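PDB 1MDB: 2,3-dihydroxybenzoate-AMP ligase from Bacillus subtilis, which belongs to the ANL clan of AMP-binding enzymes and is modelled here with adenosine monophosphate and 2,3-dihydroxy-benzoic acid. Local coordinates for residues 264-269 with 291-296; 44-49 with 253-258. One frame throughout, in Å; residues are numbered along the deposited sequence.

In the fold
Near the N terminus, strand 42-46 ends in a tight turn that leads back into strand 49-52. About 200 residues later the chain returns as strand 252-255 and pairs with strand 42-46; this closes contact 2. The chain then passes through a short loop into helix 261-271, strand 275-278 and helix 280-292. The loop after that last helix comes back to helix 261-271 and closes contact 1. The two contacts are in series and neither encloses the other. Contact 2 joins two strands of the large mixed sheet, and contact 1 joins two elements packed outside it. They meet where L267 packs on V254, S256 and P257.

Contact 1: residues 264-269 with 291-296; sequences AFPLIE and SSRRDD
Helix 261-271 meets the loop that leaves helix 280-292 where F265, P266 and E269 touch R293, D295 and D296. F265 CB is 3.3 Å from R293 NH2 and 3.5 Å from D295 CG. F265 CG stands beside the backbone N, anti to the carbonyl carbon (chi1 -77°). From there the ring crosses R293 obliquely, with F265 CD2 3.6 Å from R293 NE. R293 CB and CG also touch CD2 and CE2. The ring and guanidinium planes are 72° apart, so the two groups are not stacked. The ring also packs edge-to-face with W286 of helix 280-292. The arginine chain bends at chi2 and chi3. R293 NH2 reaches P266 CD at 3.3 Å, and P266 CG lies at the guanidinium edge. R293 NH1 forms a salt bridge to D262 at the start of helix 261-271, which ties the arginine to that helix.

Both parts of the contact belong to the alternating helices and strands of the AMP-binding domain. Helix 280-292 is the crossover between the parallel strands 275-278 and 302-306, and the loop leads into the second of these.

D295 OD2 sits 3.4 Å from P266 N. This nitrogen carries no hydrogen, so no bond can form, and the helix is kinked here. Further along the helix, E269 takes a weak hydrogen bond at OE1 from D296 N, 3.4 Å away and nearly straight (169°). D296 O lies 3.3 Å from E269 CB, and D296 CB touches OE2. The carboxylates of E269 and D296 are turned almost perpendicular to each other. E269 OE1 also lies 4.2 Å from D295 OD2; the nearby R293 guanidinium probably offsets this repulsion. D296 OD1 turns to its own loop and accepts from S298 N.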
# COMPACT_ATOMS: atom_id res chain seq x y z
N ALA A 264 -0.35 -16.90 -8.33
CA ALA A 264 0.43 -15.95 -9.14
C ALA A 264 1.38 -16.52 -10.19
O ALA A 264 1.45 -15.99 -11.30
CB ALA A 264 1.20 -15.02 -8.21
N PHE A 265 2.14 -17.55 -9.85
CA PHE A 265 3.09 -18.12 -10.80
C PHE A 265 2.47 -18.56 -12.12
O PHE A 265 2.92 -18.13 -13.18
CB PHE A 265 3.86 -19.28 -10.14
CG PHE A 265 4.95 -18.83 -9.19
CD1 PHE A 265 4.91 -17.55 -8.63
CD2 PHE A 265 5.99 -19.68 -8.84
CE1 PHE A 265 5.89 -17.13 -7.73
CE2 PHE A 265 6.98 -19.27 -7.94
CZ PHE A 265 6.92 -17.99 -7.38
N PRO A 266 1.42 -19.40 -12.08
CA PRO A 266 0.80 -19.82 -13.35
C PRO A 266 0.39 -18.59 -14.16
O PRO A 266 0.56 -18.55 -15.38
CB PRO A 266 -0.40 -20.64 -12.89
CG PRO A 266 0.07 -21.22 -11.59
CD PRO A 266 0.76 -20.04 -10.94
N LEU A 267 -0.15 -17.60 -13.47
CA LEU A 267 -0.60 -16.36 -14.10
C LEU A 267 0.57 -15.61 -14.75
O LEU A 267 0.42 -15.01 -15.81
CB LEU A 267 -1.27 -15.46 -13.05
CG LEU A 267 -2.79 -15.23 -13.04
CD1 LEU A 267 -3.51 -16.19 -13.98
CD2 LEU A 267 -3.27 -15.37 -11.61
N ILE A 268 1.72 -15.65 -14.11
CA ILE A 268 2.89 -14.96 -14.65
C ILE A 268 3.34 -15.64 -15.94
O ILE A 268 3.65 -14.98 -16.93
CB ILE A 268 4.04 -14.94 -13.62
CG1 ILE A 268 3.60 -14.12 -12.40
CG2 ILE A 268 5.29 -14.35 -14.25
CD1 ILE A 268 4.63 -14.04 -11.30
N GLU A 269 3.36 -16.97 -15.94
CA GLU A 269 3.76 -17.71 -17.13
C GLU A 269 2.69 -17.67 -18.22
O GLU A 269 2.99 -17.45 -19.40
CB GLU A 269 4.08 -19.16 -16.77
CG GLU A 269 4.03 -20.11 -17.96
CD GLU A 269 4.63 -21.47 -17.67
OE1 GLU A 269 4.43 -21.99 -16.55
OE2 GLU A 269 5.31 -22.01 -18.56
N SER A 291 12.16 -21.52 -6.12
CA SER A 291 13.22 -22.52 -6.14
C SER A 291 12.67 -23.94 -6.12
O SER A 291 13.39 -24.89 -6.41
CB SER A 291 14.17 -22.30 -4.95
OG SER A 291 14.69 -20.97 -4.95
N SER A 292 11.40 -24.09 -5.79
CA SER A 292 10.79 -25.42 -5.75
C SER A 292 9.75 -25.59 -6.84
O SER A 292 9.37 -26.72 -7.18
CB SER A 292 10.15 -25.65 -4.39
OG SER A 292 9.07 -24.76 -4.18
N ARG A 293 9.27 -24.48 -7.40
CA ARG A 293 8.26 -24.51 -8.46
C ARG A 293 8.94 -24.59 -9.83
O ARG A 293 10.06 -24.12 -9.99
CB ARG A 293 7.38 -23.26 -8.38
CG ARG A 293 6.62 -23.09 -7.07
CD ARG A 293 5.17 -23.53 -7.20
NE ARG A 293 4.51 -22.87 -8.32
CZ ARG A 293 3.23 -23.03 -8.64
NH1 ARG A 293 2.45 -23.82 -7.93
NH2 ARG A 293 2.73 -22.39 -9.70
N ARG A 294 8.25 -25.18 -10.80
CA ARG A 294 8.79 -25.30 -12.15
C ARG A 294 8.13 -24.32 -13.11
O ARG A 294 8.27 -24.45 -14.32
CB ARG A 294 8.61 -26.74 -12.67
CG ARG A 294 9.34 -27.80 -11.86
CD ARG A 294 9.96 -28.87 -12.76
NE ARG A 294 10.86 -29.75 -12.02
CZ ARG A 294 11.71 -30.61 -12.59
NH1 ARG A 294 11.77 -30.71 -13.92
NH2 ARG A 294 12.49 -31.38 -11.84
N ASP A 295 7.43 -23.34 -12.57
CA ASP A 295 6.78 -22.34 -13.41
C ASP A 295 7.83 -21.51 -14.11
O ASP A 295 8.94 -21.37 -13.61
CB ASP A 295 5.88 -21.43 -12.58
CG ASP A 295 4.72 -22.18 -11.95
OD1 ASP A 295 4.96 -22.91 -10.96
OD2 ASP A 295 3.59 -22.04 -12.46
N ASP A 296 7.47 -20.98 -15.27
CA ASP A 296 8.37 -20.15 -16.06
C ASP A 296 8.04 -18.67 -15.85
O ASP A 296 7.15 -18.12 -16.49
CB ASP A 296 8.25 -20.52 -17.54
CG ASP A 296 8.90 -19.51 -18.45
OD1 ASP A 296 9.92 -18.91 -18.05
OD2 ASP A 296 8.39 -19.33 -19.58

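Contact 2: residues 44-49 with 253-258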
# COMPACT_ATOMS: atom_id res chain seq x y z
N ILE A 44 -7.99 -5.04 -18.45
CA ILE A 44 -8.06 -5.90 -17.29
C ILE A 44 -8.29 -7.36 -17.63
O ILE A 44 -9.13 -7.69 -18.47
CB ILE A 44 -9.20 -5.46 -16.37
CG1 ILE A 44 -9.02 -4.00 -15.98
CG2 ILE A 44 -9.28 -6.37 -15.16
CD1 ILE A 44 -10.28 -3.36 -15.45
N THR A 45 -7.54 -8.24 -16.98
CA THR A 45 -7.67 -9.67 -17.17
C THR A 45 -7.92 -10.33 -15.83
O THR A 45 -7.24 -10.03 -14.85
CB THR A 45 -6.40 -10.27 -17.79
OG1 THR A 45 -6.26 -9.78 -19.13
CG2 THR A 45 -6.48 -11.78 -17.79
N CYS A 46 -8.90 -11.23 -15.79
CA CYS A 46 -9.23 -11.92 -14.55
C CYS A 46 -9.71 -13.32 -14.90
O CYS A 46 -10.83 -13.50 -15.41
CB CYS A 46 -10.33 -11.15 -13.81
SG CYS A 46 -10.65 -11.77 -12.16
N GLY A 47 -8.88 -14.32 -14.64
CA GLY A 47 -9.24 -15.68 -14.99
C GLY A 47 -9.33 -15.70 -16.50
O GLY A 47 -8.40 -15.28 -17.19
N ASN A 48 -10.46 -16.17 -17.03
CA ASN A 48 -10.66 -16.24 -18.48
C ASN A 48 -11.35 -15.01 -19.06
O ASN A 48 -11.54 -14.92 -20.27
CB ASN A 48 -11.45 -17.49 -18.84
CG ASN A 48 -10.60 -18.75 -18.85
OD1 ASN A 48 -11.11 -19.87 -18.77
ND2 ASN A 48 -9.29 -18.57 -18.97
N THR A 49 -11.74 -14.07 -18.20
CA THR A 49 -12.42 -12.86 -18.66
C THR A 49 -11.44 -11.72 -18.95
O THR A 49 -10.34 -11.68 -18.39
CB THR A 49 -13.44 -12.37 -17.62
OG1 THR A 49 -12.75 -11.84 -16.47
CG2 THR A 49 -14.32 -13.52 -17.18
N VAL A 253 -3.64 -5.05 -16.93
CA VAL A 253 -3.60 -5.54 -15.57
C VAL A 253 -4.14 -6.97 -15.46
O VAL A 253 -5.19 -7.29 -16.03
CB VAL A 253 -4.47 -4.64 -14.63
CG1 VAL A 253 -4.61 -5.28 -13.27
CG2 VAL A 253 -3.87 -3.25 -14.51
N VAL A 254 -3.43 -7.83 -14.74
CA VAL A 254 -3.87 -9.20 -14.53
C VAL A 254 -4.21 -9.32 -13.06
O VAL A 254 -3.40 -8.98 -12.20
CB VAL A 254 -2.78 -10.23 -14.85
CG1 VAL A 254 -3.33 -11.62 -14.63
CG2 VAL A 254 -2.27 -10.04 -16.27
N LEU A 255 -5.39 -9.84 -12.76
CA LEU A 255 -5.81 -9.97 -11.37
C LEU A 255 -5.58 -11.35 -10.77
O LEU A 255 -6.13 -12.34 -11.25
CB LEU A 255 -7.28 -9.58 -11.23
CG LEU A 255 -7.61 -8.20 -11.83
CD1 LEU A 255 -9.12 -7.98 -11.83
CD2 LEU A 255 -6.91 -7.12 -11.03
N SER A 256 -4.78 -11.41 -9.72
CA SER A 256 -4.50 -12.68 -9.06
C SER A 256 -5.51 -12.89 -7.94
O SER A 256 -5.84 -11.95 -7.19
CB SER A 256 -3.08 -12.70 -8.50
OG SER A 256 -2.80 -13.96 -7.90
N PRO A 257 -6.02 -14.12 -7.81
CA PRO A 257 -7.00 -14.57 -6.81
C PRO A 257 -6.49 -14.32 -5.39
O PRO A 257 -7.27 -14.05 -4.47
CB PRO A 257 -7.12 -16.06 -7.09
CG PRO A 257 -6.84 -16.15 -8.56
CD PRO A 257 -5.69 -15.21 -8.74
N SER A 258 -5.17 -14.43 -5.23
CA SER A 258 -4.53 -14.22 -3.94
C SER A 258 -3.06 -13.89 -4.20
O SER A 258 -2.60 -13.94 -5.35
CB SER A 258 -4.64 -15.48 -3.07
OG SER A 258 -3.74 -16.48 -3.51
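T45 bonds with its backbone to V253 and L255 in a parallel strand pair of the large mixed sheet. T45 N donates to V253 O at 2.7 Å, and T45 O accepts from L255 N at 2.8 Å. The side chain of L255 then reaches back over the neighbouring strand. L255 CB is 3.6 Å from T45 O and also touches C46 SG. L255 CG stands beside the backbone N (chi1 -53°); it too is near T45 O and lies 4.2 Å from I44 CG2. At the tip, L255 CD1 touches both I44 CG2 (3.7 Å) and C46 CB (3.9 Å). C46 SG is also close to CD1. I44 packs on K86 and F89 of helix 86-98. Beyond C46 the strand ends in a type II' turn. G47 has positive phi there, and C46 O accepts from both T49 N and T49 OG1. The T45 hydroxyl finds its polar partners in H50 and R252. L255 and I44 form an apolar patch, with C46 at its less buried end. The two backbone bonds fix the parallel register, while the van der Waals contacts of L255 add no directional restraint.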